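Local coordinates for putative lipoprotein YcdA (Bacillus subtilis subsp. subtilis str. 168, PDB 4R4G) that is of unknown function but is probably a membrane-anchored lipoprotein, pairing an Ig-like N-terminal domain with an alpha/beta C-terminal domain, at residues Y153-L158 with I177-F181; K186-L190 with A200-D206; V240-S246 with A322-E326; T294-K298 with R315-L319. One frame throughout, in Å; residues are numbered along the deposited sequence.

In the fold
All four contacts lie in the C-terminal alpha/beta domain. Interaction 1 packs helix 145-157 on helix 174-192 by apolar packing, with no hydrogen bond across; interaction 2, further along helix 174-192, adds a lysine amine gripped chiefly by Asp206 and a backbone carbonyl, with a weaker bond to Asp201. Interactions 3 and 4 build on one mixed sheet: 240-246 pairs by backbone hydrogen bonds with strand 324-325, while 294-298, on the neighbouring strand, is covered by helix 314-321, which leads into 324-325. Phe323 of interaction 3 touches Val154 and Leu158, joining sheet and helices. No touching residue of interaction 1 is fully exposed; the others each join a buried apolar part to exposed or charged residues.

Interaction 1: residues Y153-L158 with I177-F181; sequences YVDVLL and IVNDF
Leu157 drives its CD2 methyl into the angle between Ile177 and Phe181, and this one branch carries much of the contact. CD2 lies 3.7 Å from Ile177 O and 3.8 Å from Phe181 CB, with the CG2 methyl of Val178 close by, so it rests on backbone and side chain of the second helix together. The leucine's CG stands beside its own backbone N (chi1 -63°), a torsion that carries the CD2 branch over to the partner helix. Phe181 reaches the same leucine. With CG anti to the backbone N (chi1 177°), its ring reaches across to the end of segment 153-158, and one face is turned to Leu157 CB while CE2 comes to 3.4 Å from Leu157 O. Farther out on the same ring, CZ meets the CD2 methyl of Leu158 at 4.0 Å. This is helix-helix packing within the alpha/beta C-terminal domain: the axes of segments 153-157 and 177-181, on helices 145-157 and 174-192, pass 10.4 Å apart at a crossing angle of -61°, and no hydrogen bond spans them. Ile177 fills the remaining end of the seam. Its CD1 methyl approaches the Tyr153 ring at the edge, in plane, 3.5 Å from CE1, and the two side chains cross at about a right angle. Phe166 of helix 165-170 stacks edge-to-face with the same tyrosine and also touches Ile177, while Val320 of helix 314-321 packs against both Leu158 and Phe181.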
loop_
_atom_site.group_PDB
_atom_site.type_symbol
_atom_site.label_atom_id
_atom_site.label_comp_id
_atom_site.label_asym_id
_atom_site.label_seq_id
_atom_site.Cartn_x
_atom_site.Cartn_y
_atom_site.Cartn_z
ATOM N N TYR A 153 -7.156 9.401 1.692
ATOM C CA TYR A 153 -7.977 9.199 2.877
ATOM C C TYR A 153 -7.449 10.061 4.003
ATOM O O TYR A 153 -8.228 10.746 4.646
ATOM C CB TYR A 153 -7.982 7.719 3.297
ATOM C CG TYR A 153 -9.129 6.907 2.739
ATOM C CD1 TYR A 153 -10.350 6.843 3.401
ATOM C CD2 TYR A 153 -8.983 6.169 1.568
ATOM C CE1 TYR A 153 -11.398 6.069 2.912
ATOM C CE2 TYR A 153 -10.027 5.392 1.066
ATOM C CZ TYR A 153 -11.235 5.352 1.737
ATOM O OH TYR A 153 -12.271 4.603 1.237
ATOM N N VAL A 154 -6.121 10.070 4.210
ATOM C CA VAL A 154 -5.440 10.862 5.244
ATOM C C VAL A 154 -5.672 12.361 4.964
ATOM O O VAL A 154 -6.047 13.108 5.876
ATOM C CB VAL A 154 -3.931 10.483 5.363
ATOM C CG1 VAL A 154 -3.164 11.473 6.239
ATOM C CG2 VAL A 154 -3.780 9.082 5.926
ATOM N N ASP A 155 -5.533 12.770 3.702
ATOM C CA ASP A 155 -5.735 14.156 3.284
ATOM C C ASP A 155 -7.124 14.683 3.674
ATOM O O ASP A 155 -7.223 15.690 4.388
ATOM C CB ASP A 155 -5.534 14.278 1.764
ATOM C CG ASP A 155 -4.115 14.536 1.296
ATOM O OD1 ASP A 155 -3.174 14.372 2.107
ATOM O OD2 ASP A 155 -3.946 14.924 0.129
ATOM N N VAL A 156 -8.192 13.973 3.252
ATOM C CA VAL A 156 -9.570 14.397 3.500
ATOM C C VAL A 156 -9.988 14.217 4.963
ATOM O O VAL A 156 -10.644 15.115 5.491
ATOM C CB VAL A 156 -10.604 13.750 2.540
ATOM C CG1 VAL A 156 -10.244 14.024 1.087
ATOM C CG2 VAL A 156 -10.765 12.256 2.782
ATOM N N LEU A 157 -9.634 13.088 5.608
ATOM C CA LEU A 157 -10.051 12.802 6.976
ATOM C C LEU A 157 -9.225 13.436 8.038
ATOM O O LEU A 157 -9.793 13.925 9.007
ATOM C CB LEU A 157 -10.037 11.306 7.280
ATOM C CG LEU A 157 -10.952 10.381 6.519
ATOM C CD1 LEU A 157 -10.705 8.979 6.966
ATOM C CD2 LEU A 157 -12.403 10.753 6.708
ATOM N N LEU A 158 -7.896 13.307 7.962
ATOM C CA LEU A 158 -7.030 13.768 9.041
ATOM C C LEU A 158 -6.501 15.171 8.839
ATOM O O LEU A 158 -6.381 15.908 9.815
ATOM C CB LEU A 158 -5.867 12.781 9.216
ATOM C CG LEU A 158 -6.285 11.420 9.774
ATOM C CD1 LEU A 158 -5.334 10.385 9.406
ATOM C CD2 LEU A 158 -6.443 11.456 11.277
ATOM N N ILE A 177 -17.995 10.132 4.398
ATOM C CA ILE A 177 -16.935 9.500 5.192
ATOM C C ILE A 177 -16.322 10.493 6.186
ATOM O O ILE A 177 -16.038 10.093 7.312
ATOM C CB ILE A 177 -15.872 8.783 4.310
ATOM C CG1 ILE A 177 -14.977 7.857 5.148
ATOM C CG2 ILE A 177 -15.045 9.730 3.434
ATOM C CD1 ILE A 177 -14.548 6.652 4.423
ATOM N N VAL A 178 -16.192 11.777 5.798
ATOM C CA VAL A 178 -15.644 12.851 6.625
ATOM C C VAL A 178 -16.625 13.206 7.762
ATOM O O VAL A 178 -16.204 13.317 8.918
ATOM C CB VAL A 178 -15.296 14.094 5.765
ATOM C CG1 VAL A 178 -15.024 15.324 6.629
ATOM C CG2 VAL A 178 -14.120 13.814 4.849
ATOM N N ASN A 179 -17.918 13.399 7.432
ATOM C CA ASN A 179 -18.942 13.727 8.420
ATOM C C ASN A 179 -19.063 12.621 9.454
ATOM O O ASN A 179 -19.128 12.907 10.654
ATOM C CB ASN A 179 -20.288 14.001 7.750
ATOM C CG ASN A 179 -20.413 15.416 7.242
ATOM O OD1 ASN A 179 -19.631 15.887 6.403
ATOM N ND2 ASN A 179 -21.395 16.134 7.755
ATOM N N ASP A 180 -19.029 11.360 8.997
ATOM C CA ASP A 180 -19.076 10.211 9.896
ATOM C C ASP A 180 -17.854 10.207 10.808
ATOM O O ASP A 180 -18.008 10.022 12.019
ATOM C CB ASP A 180 -19.179 8.891 9.115
ATOM C CG ASP A 180 -20.525 8.608 8.457
ATOM O OD1 ASP A 180 -21.510 9.362 8.736
ATOM O OD2 ASP A 180 -20.605 7.636 7.674
ATOM N N PHE A 181 -16.652 10.483 10.232
ATOM C CA PHE A 181 -15.384 10.535 10.962
ATOM C C PHE A 181 -15.420 11.626 12.009
ATOM O O PHE A 181 -15.136 11.341 13.163
ATOM C CB PHE A 181 -14.178 10.728 10.014
ATOM C CG PHE A 181 -12.840 10.872 10.719
ATOM C CD1 PHE A 181 -12.108 9.749 11.096
ATOM C CD2 PHE A 181 -12.316 12.134 11.006
ATOM C CE1 PHE A 181 -10.885 9.886 11.763
ATOM C CE2 PHE A 181 -11.096 12.268 11.671
ATOM C CZ PHE A 181 -10.386 11.145 12.039
#

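Interaction 2: residues K186-L190 with A200-D206; sequences KDGYL and ADSKALD
Lys186 reaches from helix 174-192 across to the start of helix 203-219, where it forms a salt-bridge network with Asp201 and Asp206. Its chain runs obliquely past Leu205, laying CB 3.8 Å from Leu205 CD2, then bends at chi3 (-75°) to bring the amine to the chain leading into helix 203-219. There NZ meets Asp206 OD1 at 2.7 Å, on the syn lone pair of that oxygen, and donates to Ala200 O at 3.2 Å from 17° outside the carbonyl plane. The link to Asp201 is weak, while Glu183, one turn back on the lysine's own helix, supplies a further salt bridge. With a methionine in place of Lys186, Asp206 would probably be left without its cationic mate and Ala200 O without this donor. Beside the charged end, Leu190 and Leu205 cross obliquely, with Leu190 CG 3.7 Å from Leu205 CD2, and Tyr199 touches both leucines. The N-cap residue of helix 203-219 is Ser202, whose OG accepts a weak capping bond from Leu205 N. At the apolar edge of the contact, Leu190 CD1 lies 3.8 Å from Ala200 CB.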
loop_
_atom_site.group_PDB
_atom_site.type_symbol
_atom_site.label_atom_id
_atom_site.label_comp_id
_atom_site.label_asym_id
_atom_site.label_seq_id
_atom_site.Cartn_x
_atom_site.Cartn_y
_atom_site.Cartn_z
ATOM N N LYS A 186 -15.747 13.534 17.588
ATOM C CA LYS A 186 -16.320 14.430 18.591
ATOM C C LYS A 186 -16.901 13.642 19.749
ATOM O O LYS A 186 -16.699 14.013 20.909
ATOM C CB LYS A 186 -17.412 15.313 17.977
ATOM C CG LYS A 186 -16.874 16.483 17.171
ATOM C CD LYS A 186 -17.957 17.482 16.813
ATOM C CE LYS A 186 -18.857 17.014 15.711
ATOM N NZ LYS A 186 -19.931 17.986 15.431
ATOM N N ASP A 187 -17.633 12.557 19.429
ATOM C CA ASP A 187 -18.277 11.665 20.389
ATOM C C ASP A 187 -17.223 10.960 21.249
ATOM O O ASP A 187 -17.391 10.848 22.466
ATOM C CB ASP A 187 -19.171 10.645 19.650
ATOM C CG ASP A 187 -20.481 11.195 19.078
ATOM O OD1 ASP A 187 -20.641 12.448 19.018
ATOM O OD2 ASP A 187 -21.343 10.377 18.680
ATOM N N GLY A 188 -16.137 10.544 20.609
ATOM C CA GLY A 188 -15.013 9.885 21.260
ATOM C C GLY A 188 -14.221 10.818 22.146
ATOM O O GLY A 188 -13.706 10.388 23.179
ATOM N N TYR A 189 -14.125 12.106 21.748
ATOM C CA TYR A 189 -13.423 13.142 22.509
ATOM C C TYR A 189 -14.154 13.385 23.837
ATOM O O TYR A 189 -13.519 13.359 24.894
ATOM C CB TYR A 189 -13.276 14.458 21.696
ATOM C CG TYR A 189 -12.628 15.571 22.494
ATOM C CD1 TYR A 189 -11.242 15.697 22.560
ATOM C CD2 TYR A 189 -13.398 16.462 23.241
ATOM C CE1 TYR A 189 -10.640 16.684 23.342
ATOM C CE2 TYR A 189 -12.806 17.442 24.038
ATOM C CZ TYR A 189 -11.426 17.554 24.079
ATOM O OH TYR A 189 -10.843 18.526 24.855
ATOM N N LEU A 190 -15.481 13.620 23.770
ATOM C CA LEU A 190 -16.351 13.883 24.917
ATOM C C LEU A 190 -16.289 12.781 25.962
ATOM O O LEU A 190 -16.210 13.080 27.156
ATOM C CB LEU A 190 -17.803 14.049 24.467
ATOM C CG LEU A 190 -18.147 15.291 23.685
ATOM C CD1 LEU A 190 -19.587 15.257 23.276
ATOM C CD2 LEU A 190 -17.860 16.552 24.487
ATOM N N ALA A 200 -21.516 17.916 21.896
ATOM C CA ALA A 200 -21.336 17.181 20.625
ATOM C C ALA A 200 -21.623 18.047 19.393
ATOM O O ALA A 200 -20.811 18.045 18.462
ATOM C CB ALA A 200 -22.205 15.931 20.594
ATOM N N ASP A 201 -22.754 18.798 19.387
ATOM C CA ASP A 201 -23.063 19.679 18.264
ATOM C C ASP A 201 -22.951 21.125 18.744
ATOM O O ASP A 201 -23.955 21.819 18.934
ATOM C CB ASP A 201 -24.417 19.343 17.588
ATOM C CG ASP A 201 -24.344 18.264 16.487
ATOM O OD1 ASP A 201 -23.275 18.146 15.817
ATOM O OD2 ASP A 201 -25.365 17.574 16.262
ATOM N N SER A 202 -21.683 21.545 18.980
ATOM C CA SER A 202 -21.279 22.877 19.433
ATOM C C SER A 202 -20.088 23.389 18.631
ATOM O O SER A 202 -19.274 22.593 18.164
ATOM C CB SER A 202 -20.932 22.867 20.920
ATOM O OG SER A 202 -19.697 22.230 21.196
ATOM N N LYS A 203 -19.978 24.723 18.506
ATOM C CA LYS A 203 -18.901 25.446 17.820
ATOM C C LYS A 203 -17.550 25.021 18.396
ATOM O O LYS A 203 -16.620 24.780 17.632
ATOM C CB LYS A 203 -19.100 26.981 17.986
ATOM C CG LYS A 203 -18.196 27.899 17.130
ATOM C CD LYS A 203 -18.084 29.327 17.722
ATOM C CE LYS A 203 -17.647 30.389 16.728
ATOM N NZ LYS A 203 -16.216 30.261 16.331
ATOM N N ALA A 204 -17.463 24.913 19.742
ATOM C CA ALA A 204 -16.270 24.547 20.501
ATOM C C ALA A 204 -15.704 23.227 20.042
ATOM O O ALA A 204 -14.488 23.132 19.820
ATOM C CB ALA A 204 -16.600 24.469 21.980
ATOM N N LEU A 205 -16.580 22.223 19.862
ATOM C CA LEU A 205 -16.134 20.920 19.438
ATOM C C LEU A 205 -15.831 20.866 17.962
ATOM O O LEU A 205 -14.943 20.112 17.581
ATOM C CB LEU A 205 -17.100 19.829 19.841
ATOM C CG LEU A 205 -16.530 18.973 20.957
ATOM C CD1 LEU A 205 -16.658 19.669 22.320
ATOM C CD2 LEU A 205 -17.131 17.597 20.952
ATOM N N ASP A 206 -16.497 21.675 17.132
ATOM C CA ASP A 206 -16.170 21.693 15.701
ATOM C C ASP A 206 -14.858 22.432 15.489
ATOM O O ASP A 206 -14.080 22.052 14.618
ATOM C CB ASP A 206 -17.286 22.328 14.852
ATOM C CG ASP A 206 -18.507 21.460 14.597
ATOM O OD1 ASP A 206 -18.509 20.283 15.033
ATOM O OD2 ASP A 206 -19.458 21.952 13.957
#

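Interaction 3: residues V240-S246 with A322-E326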
loop_
_atom_site.group_PDB
_atom_site.type_symbol
_atom_site.label_atom_id
_atom_site.label_comp_id
_atom_site.label_asym_id
_atom_site.label_seq_id
_atom_site.Cartn_x
_atom_site.Cartn_y
_atom_site.Cartn_z
ATOM N N VAL A 240 4.334 7.270 9.965
ATOM C CA VAL A 240 3.759 8.506 10.419
ATOM C C VAL A 240 4.626 9.218 11.435
ATOM O O VAL A 240 5.002 8.624 12.450
ATOM C CB VAL A 240 2.341 8.214 11.014
ATOM C CG1 VAL A 240 1.727 9.458 11.678
ATOM C CG2 VAL A 240 1.391 7.632 9.959
ATOM N N LYS A 241 4.902 10.523 11.155
ATOM C CA LYS A 241 5.590 11.463 12.032
ATOM C C LYS A 241 4.470 12.165 12.816
ATOM O O LYS A 241 3.707 12.918 12.197
ATOM C CB LYS A 241 6.444 12.445 11.194
ATOM C CG LYS A 241 7.209 13.509 11.998
ATOM C CD LYS A 241 8.082 14.420 11.100
ATOM C CE LYS A 241 7.312 15.500 10.358
ATOM N NZ LYS A 241 8.157 16.212 9.366
ATOM N N PRO A 242 4.258 11.877 14.119
ATOM C CA PRO A 242 3.131 12.507 14.810
ATOM C C PRO A 242 3.399 13.908 15.312
ATOM O O PRO A 242 4.552 14.313 15.398
ATOM C CB PRO A 242 2.895 11.576 16.001
ATOM C CG PRO A 242 4.208 11.004 16.296
ATOM C CD PRO A 242 5.003 10.971 15.022
ATOM N N VAL A 243 2.328 14.623 15.684
ATOM C CA VAL A 243 2.421 15.903 16.345
ATOM C C VAL A 243 2.768 15.516 17.805
ATOM O O VAL A 243 2.193 14.553 18.326
ATOM C CB VAL A 243 1.090 16.730 16.180
ATOM C CG1 VAL A 243 0.929 17.787 17.245
ATOM C CG2 VAL A 243 0.984 17.373 14.806
ATOM N N ASP A 244 3.747 16.200 18.433
ATOM C CA ASP A 244 4.097 15.925 19.829
ATOM C C ASP A 244 3.217 16.778 20.726
ATOM O O ASP A 244 3.499 17.954 20.935
ATOM C CB ASP A 244 5.597 16.151 20.112
ATOM C CG ASP A 244 6.031 15.854 21.543
ATOM O OD1 ASP A 244 5.256 15.207 22.284
ATOM O OD2 ASP A 244 7.151 16.257 21.917
ATOM N N ALA A 245 2.140 16.172 21.236
ATOM C CA ALA A 245 1.136 16.814 22.082
ATOM C C ALA A 245 1.422 16.599 23.562
ATOM O O ALA A 245 0.545 16.843 24.408
ATOM C CB ALA A 245 -0.247 16.292 21.736
ATOM N N SER A 246 2.669 16.205 23.880
ATOM C CA SER A 246 3.104 15.957 25.251
ATOM C C SER A 246 2.852 17.158 26.129
ATOM O O SER A 246 2.379 16.990 27.253
ATOM C CB SER A 246 4.578 15.557 25.301
ATOM O OG SER A 246 5.415 16.486 24.631
ATOM N N ALA A 322 -1.947 7.065 15.406
ATOM C CA ALA A 322 -0.509 7.246 15.166
ATOM C C ALA A 322 -0.117 8.697 14.853
ATOM O O ALA A 322 1.082 8.997 14.840
ATOM C CB ALA A 322 -0.059 6.347 14.022
ATOM N N PHE A 323 -1.101 9.582 14.587
ATOM C CA PHE A 323 -0.847 10.967 14.193
ATOM C C PHE A 323 -0.603 11.916 15.358
ATOM O O PHE A 323 -0.085 13.008 15.136
ATOM C CB PHE A 323 -1.985 11.474 13.311
ATOM C CG PHE A 323 -1.797 11.045 11.872
ATOM C CD1 PHE A 323 -2.271 9.815 11.428
ATOM C CD2 PHE A 323 -1.083 11.839 10.978
ATOM C CE1 PHE A 323 -2.049 9.397 10.119
ATOM C CE2 PHE A 323 -0.873 11.420 9.667
ATOM C CZ PHE A 323 -1.381 10.214 9.242
ATOM N N ILE A 324 -0.938 11.506 16.589
ATOM C CA ILE A 324 -0.752 12.319 17.784
ATOM C C ILE A 324 -0.071 11.489 18.862
ATOM O O ILE A 324 -0.612 10.479 19.314
ATOM C CB ILE A 324 -2.087 12.943 18.296
ATOM C CG1 ILE A 324 -2.695 13.925 17.268
ATOM C CG2 ILE A 324 -1.892 13.628 19.673
ATOM C CD1 ILE A 324 -4.158 14.322 17.525
ATOM N N LYS A 325 1.125 11.944 19.265
ATOM C CA LYS A 325 1.949 11.379 20.336
ATOM C C LYS A 325 1.648 12.152 21.601
ATOM O O LYS A 325 1.564 13.376 21.555
ATOM C CB LYS A 325 3.454 11.462 19.974
ATOM C CG LYS A 325 4.407 10.824 21.000
ATOM C CD LYS A 325 5.804 10.599 20.415
ATOM C CE LYS A 325 6.879 10.357 21.450
ATOM N NZ LYS A 325 8.244 10.440 20.853
ATOM N N GLU A 326 1.478 11.454 22.721
ATOM C CA GLU A 326 1.197 12.102 24.002
ATOM C C GLU A 326 2.407 11.984 24.956
ATOM O O GLU A 326 3.374 11.248 24.640
ATOM C CB GLU A 326 -0.066 11.507 24.638
ATOM C CG GLU A 326 -1.291 11.591 23.744
ATOM C CD GLU A 326 -2.591 11.199 24.418
ATOM O OE1 GLU A 326 -3.021 11.909 25.359
ATOM O OE2 GLU A 326 -3.195 10.190 23.987
ATOM O OXT GLU A 326 2.405 12.663 26.005
#
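Val240 sets its CG1 methyl squarely over the centre of the Phe323 ring, 3.6 Å above the plane, in a CH-pi contact. Ring and valine cross at about a right angle, and the second methyl, CG2, reaches CZ and CE1. Replacing Phe323 by an alanine is likely to leave the Val240 methyls without the aromatic face they rest on, with a gap there. Next along, Pro242 lays CG 3.8 Å from Lys325 CB, and Ala245 CB touches Ile324 CG2. Backbone bonds fix this register: Val243 N donates to Phe323 O at 3.0 Å, Lys325 N to Val243 O at 3.0 Å, and Ala245 N to Lys325 O at 2.9 Å. Val243 and Ile324 thus pair as parallel strands, their side chains on the same face. Where the strand ends, an Asx turn forms: Asp244 OD1, gripped by both Ser246 N and Ser246 OG (2.7 Å) from one face of its carboxylate plane, ties down the chain beyond Ala245. At the end of its extended side chain, Lys325 NZ bonds to Ser291 OG. Strand 324-325 is thereby added to the mixed sheet beside strand 233-244, with Leu216 of helix 203-219 and Phe283 of helix 268-283 covering Val243 and Ile324.

Interaction 4: residues T294-K298 with R315-L319; sequences TVEVK and RAAEL
Strand 294-298 and helix 315-319 run roughly antiparallel, their short axes 7.9 Å apart at closest approach and their directions 144° apart, which brings the backbones nearest at Val297 and Arg315. Two valines fill the space between. Val297 points CG2 at the helix, 3.7 Å from Arg315 O and 3.9 Å from Leu319 CB, and the two side chains, valine and leucine, cross at about a right angle. Val295, two residues earlier, splits its methyls: CG1 lies by Arg315 O and Leu319 N, and CG2 by Glu318 O at 3.9 Å. Both valines therefore press on the backbone of the helix as much as on its side chains. The contact is a helix laid over a sheet, in the alpha/beta C-terminal domain, with strand 293-301 bonded through Val295 and Val297 to strand 233-244 and Leu150 of helix 145-157 closing over Val297 and Leu319. Toward the edge, the aliphatic part of Arg315 passes across the strand at Glu296, its CD 3.4 Å from Glu296 O. A bend at chi3 (-105°) then swings the guanidinium outward to Lys298, where NH1 approaches CB obliquely. Lys298 NZ and Arg315 NH2 are 4.3 Å apart, like charges that probably repel mildly. Each has an acid outside the contact: Asp313 forms a salt bridge with Arg315 NH1, and Glu233 a long, weak ion pair with Lys298.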
loop_
_atom_site.group_PDB
_atom_site.type_symbol
_atom_site.label_atom_id
_atom_site.label_comp_id
_atom_site.label_asym_id
_atom_site.label_seq_id
_atom_site.Cartn_x
_atom_site.Cartn_y
_atom_site.Cartn_z
ATOM N N THR A 294 5.223 3.080 12.381
ATOM C CA THR A 294 4.861 2.455 11.121
ATOM C C THR A 294 3.636 1.584 11.369
ATOM O O THR A 294 3.629 0.781 12.302
ATOM C CB THR A 294 6.049 1.717 10.538
ATOM O OG1 THR A 294 7.187 2.585 10.579
ATOM C CG2 THR A 294 5.806 1.293 9.119
ATOM N N VAL A 295 2.575 1.799 10.598
ATOM C CA VAL A 295 1.326 1.059 10.772
ATOM C C VAL A 295 1.020 0.368 9.479
ATOM O O VAL A 295 1.122 0.987 8.426
ATOM C CB VAL A 295 0.146 1.975 11.229
ATOM C CG1 VAL A 295 -1.161 1.194 11.348
ATOM C CG2 VAL A 295 0.458 2.656 12.547
ATOM N N GLU A 296 0.651 -0.906 9.540
ATOM C CA GLU A 296 0.260 -1.629 8.337
ATOM C C GLU A 296 -1.235 -1.515 8.228
ATOM O O GLU A 296 -1.942 -1.666 9.226
ATOM C CB GLU A 296 0.736 -3.087 8.344
ATOM C CG GLU A 296 2.199 -3.235 7.972
ATOM C CD GLU A 296 2.693 -4.651 7.752
ATOM O OE1 GLU A 296 2.391 -5.528 8.597
ATOM O OE2 GLU A 296 3.435 -4.868 6.764
ATOM N N VAL A 297 -1.704 -1.146 7.047
ATOM C CA VAL A 297 -3.114 -0.894 6.780
ATOM C C VAL A 297 -3.506 -1.674 5.535
ATOM O O VAL A 297 -2.793 -1.633 4.532
ATOM C CB VAL A 297 -3.338 0.649 6.633
ATOM C CG1 VAL A 297 -4.576 0.988 5.814
ATOM C CG2 VAL A 297 -3.389 1.331 7.993
ATOM N N LYS A 298 -4.633 -2.379 5.600
ATOM C CA LYS A 298 -5.143 -3.155 4.482
ATOM C C LYS A 298 -6.146 -2.329 3.676
ATOM O O LYS A 298 -7.097 -1.762 4.229
ATOM C CB LYS A 298 -5.775 -4.469 4.988
ATOM C CG LYS A 298 -6.152 -5.490 3.909
ATOM C CD LYS A 298 -6.751 -6.786 4.496
ATOM C CE LYS A 298 -8.185 -6.647 4.977
ATOM N NZ LYS A 298 -8.801 -7.961 5.286
ATOM N N ARG A 315 -7.032 -1.573 12.340
ATOM C CA ARG A 315 -5.807 -1.058 11.729
ATOM C C ARG A 315 -5.998 0.413 11.252
ATOM O O ARG A 315 -5.035 1.191 11.313
ATOM C CB ARG A 315 -5.316 -1.995 10.597
ATOM C CG ARG A 315 -4.666 -3.289 11.125
ATOM C CD ARG A 315 -4.074 -4.166 10.028
ATOM N NE ARG A 315 -4.900 -5.344 9.735
ATOM C CZ ARG A 315 -5.883 -5.364 8.841
ATOM N NH1 ARG A 315 -6.182 -4.272 8.150
ATOM N NH2 ARG A 315 -6.583 -6.472 8.641
ATOM N N ALA A 316 -7.237 0.791 10.826
ATOM C CA ALA A 316 -7.595 2.167 10.445
ATOM C C ALA A 316 -7.551 3.070 11.680
ATOM O O ALA A 316 -7.027 4.181 11.610
ATOM C CB ALA A 316 -8.975 2.213 9.810
ATOM N N ALA A 317 -8.034 2.564 12.823
ATOM C CA ALA A 317 -8.018 3.291 14.089
ATOM C C ALA A 317 -6.596 3.562 14.519
ATOM O O ALA A 317 -6.277 4.684 14.896
ATOM C CB ALA A 317 -8.744 2.498 15.158
ATOM N N GLU A 318 -5.735 2.539 14.421
ATOM C CA GLU A 318 -4.314 2.573 14.754
ATOM C C GLU A 318 -3.582 3.579 13.909
ATOM O O GLU A 318 -2.620 4.175 14.383
ATOM C CB GLU A 318 -3.710 1.199 14.517
ATOM C CG GLU A 318 -3.070 0.592 15.747
ATOM C CD GLU A 318 -2.926 -0.911 15.650
ATOM O OE1 GLU A 318 -2.276 -1.387 14.689
ATOM O OE2 GLU A 318 -3.496 -1.612 16.519
ATOM N N LEU A 319 -4.011 3.749 12.647
ATOM C CA LEU A 319 -3.417 4.706 11.728
ATOM C C LEU A 319 -3.746 6.127 12.227
ATOM O O LEU A 319 -2.835 6.950 12.402
ATOM C CB LEU A 319 -3.934 4.453 10.305
ATOM C CG LEU A 319 -3.652 5.527 9.243
ATOM C CD1 LEU A 319 -2.157 5.593 8.880
ATOM C CD2 LEU A 319 -4.545 5.321 8.018
#